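Local coordinates for ScaE cell-surface anchored scaffoldin protein (Ruminococcus flavefaciens, PDB 2ZF9) that anchors cellulosomal components to the bacterial cell surface, its cohesin module, the part described here, probably binding the dockerin modules of partner proteins, at residues K63-G68 with T160-D165; K78-E83 with V130-A135; L96-K101 with T114-N119. All coordinates share one frame; numbering follows the deposited sequence. Where two conformers were deposited one is given.

Contact 1. Residues K63-G68 with T160-D165; sequences KYAATG and TNVKKD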
loop_
_atom_site.group_PDB
_atom_site.type_symbol
_atom_site.label_atom_id
_atom_site.label_comp_id
_atom_site.label_asym_id
_atom_site.label_seq_id
_atom_site.Cartn_x
_atom_site.Cartn_y
_atom_site.Cartn_z
ATOM N N LYS A 63 -4.184 3.169 -16.739
ATOM C CA LYS A 63 -5.615 3.328 -16.387
ATOM C C LYS A 63 -5.885 4.195 -15.163
ATOM O O LYS A 63 -7.053 4.438 -14.805
ATOM C CB LYS A 63 -6.231 1.952 -16.088
ATOM C CG LYS A 63 -6.115 0.931 -17.221
ATOM C CD LYS A 63 -6.795 1.427 -18.475
ATOM C CE LYS A 63 -6.727 0.355 -19.584
ATOM N NZ LYS A 63 -7.500 0.898 -20.755
ATOM N N TYR A 64 -4.835 4.615 -14.480
ATOM C CA TYR A 64 -5.026 5.397 -13.266
ATOM C C TYR A 64 -4.050 6.551 -13.174
ATOM O O TYR A 64 -3.066 6.623 -13.942
ATOM C CB TYR A 64 -4.927 4.469 -12.015
ATOM C CG TYR A 64 -3.479 4.109 -11.674
ATOM C CD1 TYR A 64 -2.816 3.072 -12.348
ATOM C CD2 TYR A 64 -2.774 4.811 -10.702
ATOM C CE1 TYR A 64 -1.485 2.762 -12.038
ATOM C CE2 TYR A 64 -1.435 4.510 -10.398
ATOM C CZ TYR A 64 -0.801 3.491 -11.086
ATOM O OH TYR A 64 0.503 3.182 -10.817
ATOM N N ALA A 65 -4.323 7.447 -12.220
ATOM C CA ALA A 65 -3.418 8.551 -11.885
ATOM C C ALA A 65 -3.579 9.027 -10.437
ATOM O O ALA A 65 -2.575 9.346 -9.794
ATOM C CB ALA A 65 -3.657 9.748 -12.803
ATOM N N ALA A 66 -4.831 9.187 -9.991
ATOM C CA ALA A 66 -5.121 9.810 -8.692
ATOM C C ALA A 66 -5.159 8.699 -7.637
ATOM O O ALA A 66 -6.015 7.814 -7.720
ATOM C CB ALA A 66 -6.445 10.503 -8.733
ATOM N N THR A 67 -4.241 8.734 -6.668
ATOM C CA THR A 67 -4.228 7.732 -5.581
ATOM C C THR A 67 -4.083 8.444 -4.245
ATOM O O THR A 67 -3.526 9.567 -4.155
ATOM C CB THR A 67 -3.089 6.664 -5.692
ATOM O OG1 THR A 67 -1.814 7.273 -5.420
ATOM C CG2 THR A 67 -3.065 5.999 -7.077
ATOM N N GLY A 68 -4.618 7.812 -3.218
ATOM C CA GLY A 68 -4.458 8.304 -1.841
ATOM C C GLY A 68 -4.470 7.005 -1.061
ATOM O O GLY A 68 -5.487 6.285 -1.051
ATOM N N THR A 160 -7.897 5.798 -8.674
ATOM C CA THR A 160 -8.880 6.167 -9.701
ATOM C C THR A 160 -8.183 6.907 -10.832
ATOM O O THR A 160 -6.958 7.032 -10.813
ATOM C CB THR A 160 -10.089 6.997 -9.097
ATOM O OG1 THR A 160 -11.182 7.017 -10.022
ATOM C CG2 THR A 160 -9.691 8.432 -8.657
ATOM N N ASN A 161 -8.959 7.331 -11.836
ATOM C CA ASN A 161 -8.389 7.916 -13.055
ATOM C C ASN A 161 -8.574 9.437 -13.080
ATOM O O ASN A 161 -9.199 9.987 -12.161
ATOM C CB ASN A 161 -8.947 7.210 -14.318
ATOM C CG ASN A 161 -10.465 7.277 -14.433
ATOM O OD1 ASN A 161 -11.121 8.041 -13.726
ATOM N ND2 ASN A 161 -11.027 6.474 -15.342
ATOM N N VAL A 162 -8.059 10.143 -14.083
ATOM C CA VAL A 162 -8.139 11.605 -13.992
ATOM C C VAL A 162 -9.581 12.129 -14.045
ATOM O O VAL A 162 -9.901 13.087 -13.347
ATOM C CB VAL A 162 -7.202 12.383 -14.970
ATOM C CG1 VAL A 162 -5.752 11.959 -14.788
ATOM C CG2 VAL A 162 -7.623 12.218 -16.406
ATOM N N LYS A 163 -10.461 11.489 -14.818
ATOM C CA LYS A 163 -11.822 12.021 -14.925
ATOM C C LYS A 163 -12.779 11.615 -13.806
ATOM O O LYS A 163 -13.836 12.231 -13.626
ATOM C CB LYS A 163 -12.423 11.642 -16.256
ATOM C CG LYS A 163 -11.942 12.524 -17.391
ATOM C CD LYS A 163 -12.445 11.972 -18.703
ATOM C CE LYS A 163 -12.058 12.893 -19.862
ATOM N NZ LYS A 163 -12.728 12.366 -21.089
ATOM N N LYS A 164 -12.414 10.565 -13.073
ATOM C CA LYS A 164 -13.311 9.907 -12.121
ATOM C C LYS A 164 -14.655 9.587 -12.740
ATOM O O LYS A 164 -15.699 9.891 -12.182
ATOM C CB LYS A 164 -13.471 10.748 -10.857
ATOM C CG LYS A 164 -12.224 10.843 -10.040
ATOM C CD LYS A 164 -12.561 11.237 -8.614
ATOM C CE LYS A 164 -13.372 10.145 -7.913
ATOM N NZ LYS A 164 -13.591 10.405 -6.453
ATOM N N ASP A 165 -14.622 8.966 -13.908
ATOM C CA ASP A 165 -15.824 8.496 -14.558
ATOM C C ASP A 165 -16.214 7.120 -14.007
ATOM O O ASP A 165 -15.663 6.664 -13.006
ATOM C CB ASP A 165 -15.609 8.439 -16.092
ATOM C CG ASP A 165 -14.378 7.613 -16.498
ATOM O OD1 ASP A 165 -13.896 6.825 -15.665
ATOM O OD2 ASP A 165 -13.893 7.730 -17.662
HETATM O O HOH W 1 -9.142 4.626 -16.704
#
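Ala-66 and Thr-160 form an antiparallel hydrogen-bonded pair, in which Thr-160 N donates a hydrogen bond to Ala-66 O at 2.9 Å, while Thr-160 O receives two backbone N-H groups in return. The bond from Ala-65 N to Thr-160 O, 3.0 Å long, is nearly straight (174° at the hydrogen) and lies in the carbonyl plane; Ala-66 N reaches the same oxygen from above that plane, at 3.1 Å. Two consecutive residues thus face Thr-160, a classic beta bulge, placed where strand 66-73 of the cohesin module begins beside the short strand 158-160. On the face shared by the pair, the methyl CG2 of Thr-160 lies 3.9 Å from Ala-66 CB. Ala-65 CB lies 3.6 Å from the CG1 branch of Val-162 in the conformer given, a contact between apolar carbons. Tyr-64 brings only its CB close to Thr-160 O; its ring leads away to stack with Phe-159, and its OH is hydrogen-bonded to Lys-122 O. Asn-161 packs its CB against Lys-63 O. Its ND2 donates to Asp-165 OD1 at 2.9 Å, with the acceptor almost in the amide plane, and also to a water that in turn donates to Lys-63 O. Asp-165 OD1 additionally accepts from Gly-168 N as the N-cap of helix 166-178, tying the amide of Asn-161 to the helix start.

Contact 2. Residues K78-E83 with V130-A135; sequences KLIPDE and VLQVPA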
loop_
_atom_site.group_PDB
_atom_site.type_symbol
_atom_site.label_atom_id
_atom_site.label_comp_id
_atom_site.label_asym_id
_atom_site.label_seq_id
_atom_site.Cartn_x
_atom_site.Cartn_y
_atom_site.Cartn_z
ATOM N N LYS A 78 8.863 0.150 13.489
ATOM C CA LYS A 78 9.124 1.585 13.419
ATOM C C LYS A 78 9.445 1.987 11.984
ATOM O O LYS A 78 10.291 1.347 11.355
ATOM C CB LYS A 78 10.323 1.912 14.305
ATOM C CG LYS A 78 10.592 3.391 14.521
ATOM C CD LYS A 78 11.932 3.549 15.312
ATOM C CE LYS A 78 12.443 4.997 15.338
ATOM N NZ LYS A 78 13.916 5.018 15.554
ATOM N N LEU A 79 8.790 3.032 11.495
ATOM C CA LEU A 79 9.065 3.601 10.159
ATOM C C LEU A 79 10.351 4.410 10.203
ATOM O O LEU A 79 10.473 5.357 10.982
ATOM C CB LEU A 79 7.914 4.491 9.693
ATOM C CG LEU A 79 7.994 5.119 8.283
ATOM C CD1 LEU A 79 7.920 4.060 7.153
ATOM C CD2 LEU A 79 6.859 6.099 8.130
ATOM N N ILE A 80 11.290 4.049 9.343
ATOM C CA ILE A 80 12.592 4.695 9.314
ATOM C C ILE A 80 12.741 5.701 8.134
ATOM O O ILE A 80 12.871 5.275 6.999
ATOM C CB ILE A 80 13.704 3.649 9.244
ATOM C CG1 ILE A 80 13.580 2.610 10.389
ATOM C CG2 ILE A 80 15.100 4.311 9.231
ATOM C CD1 ILE A 80 13.544 3.234 11.831
ATOM N N PRO A 81 12.711 7.023 8.414
ATOM C CA PRO A 81 12.839 7.974 7.306
ATOM C C PRO A 81 14.237 7.834 6.722
ATOM O O PRO A 81 15.158 7.430 7.460
ATOM C CB PRO A 81 12.679 9.337 7.993
ATOM C CG PRO A 81 11.906 9.015 9.316
ATOM C CD PRO A 81 12.533 7.720 9.710
ATOM N N ASP A 82 14.417 8.146 5.437
ATOM C CA ASP A 82 15.758 8.002 4.854
ATOM C C ASP A 82 16.641 9.188 5.199
ATOM O O ASP A 82 16.265 10.034 6.008
ATOM C CB ASP A 82 15.717 7.727 3.349
ATOM C CG ASP A 82 15.217 8.917 2.524
ATOM O OD1 ASP A 82 15.195 10.072 3.028
ATOM O OD2 ASP A 82 14.820 8.670 1.361
ATOM N N GLU A 83 17.820 9.237 4.590
ATOM C CA GLU A 83 18.826 10.237 4.929
ATOM C C GLU A 83 18.363 11.654 4.552
ATOM O O GLU A 83 18.889 12.627 5.079
ATOM C CB GLU A 83 20.166 9.885 4.260
ATOM C CG GLU A 83 20.130 9.882 2.688
ATOM C CD GLU A 83 21.369 9.246 2.020
ATOM O OE1 GLU A 83 22.243 8.687 2.746
ATOM O OE2 GLU A 83 21.466 9.319 0.758
ATOM N N VAL A 130 10.946 1.837 4.621
ATOM C CA VAL A 130 11.744 0.970 5.497
ATOM C C VAL A 130 11.068 0.871 6.866
ATOM O O VAL A 130 10.782 1.904 7.485
ATOM C CB VAL A 130 13.200 1.538 5.678
ATOM C CG1 VAL A 130 14.018 0.733 6.697
ATOM C CG2 VAL A 130 13.938 1.551 4.327
ATOM N N LEU A 131 10.866 -0.369 7.341
ATOM C CA LEU A 131 10.329 -0.622 8.663
ATOM C C LEU A 131 11.376 -1.374 9.449
ATOM O O LEU A 131 12.018 -2.286 8.928
ATOM C CB LEU A 131 9.023 -1.454 8.598
ATOM C CG LEU A 131 7.833 -0.719 7.971
ATOM C CD1 LEU A 131 6.624 -1.636 7.852
ATOM C CD2 LEU A 131 7.481 0.514 8.794
ATOM N N GLN A 132 11.557 -0.979 10.700
ATOM C CA GLN A 132 12.512 -1.668 11.545
ATOM C C GLN A 132 11.827 -2.618 12.560
ATOM O O GLN A 132 10.879 -2.260 13.254
ATOM C CB GLN A 132 13.462 -0.669 12.223
ATOM C CG GLN A 132 14.545 -1.359 13.105
ATOM C CD GLN A 132 15.506 -0.358 13.731
ATOM O OE1 GLN A 132 15.100 0.729 14.134
ATOM N NE2 GLN A 132 16.795 -0.732 13.820
ATOM N N VAL A 133 12.318 -3.839 12.589
ATOM C CA VAL A 133 11.813 -4.921 13.445
ATOM C C VAL A 133 12.340 -4.712 14.872
ATOM O O VAL A 133 13.459 -4.232 15.051
ATOM C CB VAL A 133 12.314 -6.248 12.852
ATOM C CG1 VAL A 133 11.974 -7.442 13.733
ATOM C CG2 VAL A 133 11.743 -6.432 11.441
ATOM N N PRO A 134 11.519 -4.994 15.896
ATOM C CA PRO A 134 12.006 -4.741 17.280
ATOM C C PRO A 134 13.148 -5.648 17.751
ATOM O O PRO A 134 13.380 -6.725 17.200
ATOM C CB PRO A 134 10.765 -4.983 18.142
ATOM C CG PRO A 134 9.863 -5.849 17.300
ATOM C CD PRO A 134 10.116 -5.459 15.872
ATOM N N ALA A 135 13.858 -5.205 18.785
ATOM C CA ALA A 135 15.018 -5.939 19.277
ATOM C C ALA A 135 14.602 -7.307 19.871
ATOM O O ALA A 135 15.401 -8.239 19.926
ATOM C CB ALA A 135 15.809 -5.082 20.296
HETATM O O HOH W 2 16.110 3.024 14.855
HETATM O O HOH W 3 11.070 4.672 4.947
#
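Gln-132 N donates to Lys-78 O over 2.7 Å, the shortest direct hydrogen bond between the two segments, and Lys-78 N returns a longer bond to Gln-132 O. Two residues along, Ile-80 N points almost perfectly straight at Val-130 O (2.9 Å, 179° at the hydrogen), and a water continues the ladder by donating to Ile-80 O and accepting from Val-130 N. Ile-80 lies over the neighbouring strand: CB meets Val-130 CG1 at 3.9 Å, CG1 packs on Gln-132 CB at 3.8 Å, and CD1 reaches Gln-132 OE1. An alanine here would probably open a gap over Gln-132, whose CB would lose its cover from CG1 and CD1. At the end of the extended Gln-132 side chain, a second water accepts from Lys-78 NZ and donates to Gln-132 OE1, while NE2 is bonded to Asn-48 O. Leu-79 and Leu-131 occupy the other face and cross obliquely, CD1 of the former 3.9 Å from CD2 of the latter. Both leucines touch Phe-73 of strand 66-73, and Leu-131 also meets Val-145 of strand 142-149; strand 124-132 pairs with the short strand 78-79 and with strand 50-58, where Leu-131 and Val-51 are joined by backbone hydrogen bonding.

Contact 3. Residues L96-K101 with T114-N119; sequences LLELKK and TGSSTN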
loop_
_atom_site.group_PDB
_atom_site.type_symbol
_atom_site.label_atom_id
_atom_site.label_comp_id
_atom_site.label_asym_id
_atom_site.label_seq_id
_atom_site.Cartn_x
_atom_site.Cartn_y
_atom_site.Cartn_z
ATOM N N LEU A 96 5.944 8.280 -14.198
ATOM C CA LEU A 96 5.342 9.314 -15.041
ATOM C C LEU A 96 4.319 10.179 -14.311
ATOM O O LEU A 96 3.905 11.205 -14.844
ATOM C CB LEU A 96 4.639 8.686 -16.249
ATOM C CG LEU A 96 5.459 7.694 -17.081
ATOM C CD1 LEU A 96 4.580 7.203 -18.235
ATOM C CD2 LEU A 96 6.793 8.326 -17.567
ATOM N N LEU A 97 3.883 9.776 -13.108
ATOM C CA LEU A 97 2.879 10.588 -12.391
ATOM C C LEU A 97 3.483 11.922 -12.001
ATOM O O LEU A 97 4.601 11.967 -11.511
ATOM C CB LEU A 97 2.320 9.834 -11.169
ATOM C CG LEU A 97 1.647 8.506 -11.529
ATOM C CD1 LEU A 97 1.410 7.684 -10.260
ATOM C CD2 LEU A 97 0.329 8.691 -12.257
ATOM N N GLU A 98 2.759 13.023 -12.253
ATOM C CA GLU A 98 3.314 14.362 -12.058
ATOM C C GLU A 98 3.387 14.791 -10.588
ATOM O O GLU A 98 4.310 15.509 -10.214
ATOM C CB GLU A 98 2.511 15.370 -12.883
ATOM C CG GLU A 98 2.630 15.029 -14.381
ATOM C CD GLU A 98 1.528 15.647 -15.251
ATOM O OE1 GLU A 98 0.747 16.496 -14.770
ATOM O OE2 GLU A 98 1.466 15.259 -16.423
ATOM N N LEU A 99 2.444 14.310 -9.770
ATOM C CA LEU A 99 2.402 14.617 -8.324
ATOM C C LEU A 99 2.632 13.321 -7.534
ATOM O O LEU A 99 1.959 12.289 -7.789
ATOM C CB LEU A 99 1.033 15.185 -7.950
ATOM C CG LEU A 99 0.703 15.259 -6.435
ATOM C CD1 LEU A 99 1.700 16.112 -5.620
ATOM C CD2 LEU A 99 -0.741 15.753 -6.178
ATOM N N LYS A 100 3.572 13.355 -6.597
ATOM C CA LYS A 100 3.824 12.209 -5.705
ATOM C C LYS A 100 4.227 12.777 -4.356
ATOM O O LYS A 100 5.157 13.595 -4.277
ATOM C CB LYS A 100 4.976 11.336 -6.221
ATOM C CG LYS A 100 4.735 10.699 -7.572
ATOM C CD LYS A 100 5.899 9.864 -8.072
ATOM C CE LYS A 100 6.971 10.702 -8.761
ATOM N NZ LYS A 100 6.792 10.787 -10.227
ATOM N N LYS A 101 3.549 12.368 -3.288
ATOM C CA LYS A 101 4.017 12.785 -1.955
ATOM C C LYS A 101 3.780 11.717 -0.892
ATOM O O LYS A 101 2.799 10.946 -0.972
ATOM C CB LYS A 101 3.370 14.119 -1.525
ATOM C CG LYS A 101 1.865 14.086 -1.491
ATOM C CD LYS A 101 1.248 15.231 -0.657
ATOM C CE LYS A 101 -0.234 14.889 -0.339
ATOM N NZ LYS A 101 -1.023 16.023 0.241
ATOM N N THR A 114 -0.798 10.392 -5.134
ATOM C CA THR A 114 -0.259 10.658 -6.476
ATOM C C THR A 114 -1.357 11.339 -7.276
ATOM O O THR A 114 -2.558 11.231 -6.969
ATOM C CB THR A 114 0.164 9.379 -7.248
ATOM O OG1 THR A 114 -1.001 8.593 -7.558
ATOM C CG2 THR A 114 1.214 8.527 -6.471
ATOM N N GLY A 115 -0.933 12.035 -8.312
ATOM C CA GLY A 115 -1.865 12.682 -9.237
ATOM C C GLY A 115 -1.159 12.869 -10.549
ATOM O O GLY A 115 0.057 12.759 -10.610
ATOM N N SER A 116 -1.920 13.183 -11.602
ATOM C CA SER A 116 -1.340 13.459 -12.901
ATOM C C SER A 116 -2.424 14.052 -13.811
ATOM O O SER A 116 -3.633 14.011 -13.475
ATOM C CB SER A 116 -0.822 12.165 -13.523
ATOM O OG SER A 116 0.237 12.463 -14.406
ATOM N N SER A 117 -2.003 14.584 -14.953
ATOM C CA SER A 117 -2.949 15.225 -15.883
ATOM C C SER A 117 -3.503 14.216 -16.882
ATOM O O SER A 117 -4.492 14.498 -17.536
ATOM C CB SER A 117 -2.285 16.399 -16.625
ATOM O OG SER A 117 -1.134 15.952 -17.334
ATOM N N THR A 118 -2.874 13.049 -16.989
ATOM C CA THR A 118 -3.365 11.942 -17.836
ATOM C C THR A 118 -3.188 10.628 -17.043
ATOM O O THR A 118 -2.509 10.612 -16.024
ATOM C CB THR A 118 -2.549 11.772 -19.154
ATOM O OG1 THR A 118 -1.186 11.460 -18.819
ATOM C CG2 THR A 118 -2.571 13.042 -20.016
ATOM N N ASN A 119 -3.784 9.537 -17.527
ATOM C CA ASN A 119 -3.724 8.265 -16.831
ATOM C C ASN A 119 -2.418 7.543 -17.140
ATOM O O ASN A 119 -2.398 6.516 -17.826
ATOM C CB ASN A 119 -4.944 7.392 -17.171
ATOM C CG ASN A 119 -6.228 8.005 -16.691
ATOM O OD1 ASN A 119 -6.289 8.508 -15.569
ATOM N ND2 ASN A 119 -7.281 7.967 -17.530
HETATM O O HOH W 4 0.177 13.675 -18.269
#
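Leu-99 and Gly-115 exchange two backbone hydrogen bonds, Gly-115 N to Leu-99 O at 2.9 Å and Leu-99 N to Gly-115 O at 3.0 Å. The latter N-H approaches from above the carbonyl plane. Glu-98 and Leu-99 both face Gly-115, a classic beta bulge at the open end of the hairpin made by strands 99-106 and 109-115. Beside it, Leu-99 O receives a CA-H...O contact from Thr-114 CA, 3.1 Å away. Gly-115 has no side chain, and Leu-99 packs its CB on the glycine backbone, 3.7 Å from Gly-115 N.

Leu-97 turns toward the facing segment and spreads its two methyls: CD1 sits 3.7 Å from Thr-114 CB, and CD2 meets Ser-116 CB at 3.9 Å. The side chain of Glu-98 reaches the two serines, with CG anti to its carbonyl carbon (chi1 -62°) and the chain extended beyond it. Its CG packs against Ser-116 OG, and its carboxylate reaches Ser-117, where OE2 lies 2.8 Å from OG and OE1 accepts a weak bond from the backbone N. Ser-116 OG weakly accepts from Glu-98 N and has a firmer partner in Asn-120 OD1.

Further out, a water donates to Glu-98 OE2 and is also bonded to Thr-118 OG1. Lys-100 folds its ammonium back to Leu-97 O, a bond of 2.8 Å, and to Ala-94 O, linking two carbonyls of the preceding loop. Thr-114 OG1 is bonded to Ala-65 O, and also to Thr-67 on the adjoining strand 66-73.

The chemistry is therefore two-sided: Leu-97 and Thr-114 make a buried contact, whereas the carboxylate of the exposed Glu-98, which accepts from a water and weakly from Ser-117 N, with Ser-117 OG close by, is likely to keep its negative charge.

Contacts 1 and 3 are neighbours, their centres 9 Å apart, and they meet across the adjacent strands 66-73 and 109-115. Two probable hydrogen bonds join them: Thr-67 OG1 lies 2.6 Å from Thr-114 OG1, and Val-162 N lies 2.8 Å from Asn-119 OD1. Asn-161 CB also packs against Asn-119 OD1, and the two beta bulges lie on the same side of the chain's centre, on neighbouring strands. Contact 2 stands apart, its centre 31 Å from that of contact 1, on the opposite side of the chain's centre, and 27 Å from that of contact 3. Along the chain, contacts 2 and 3 are both nested within the loop closed by contact 1, and strand 109-115 leads on to strand 124-132 of contact 2.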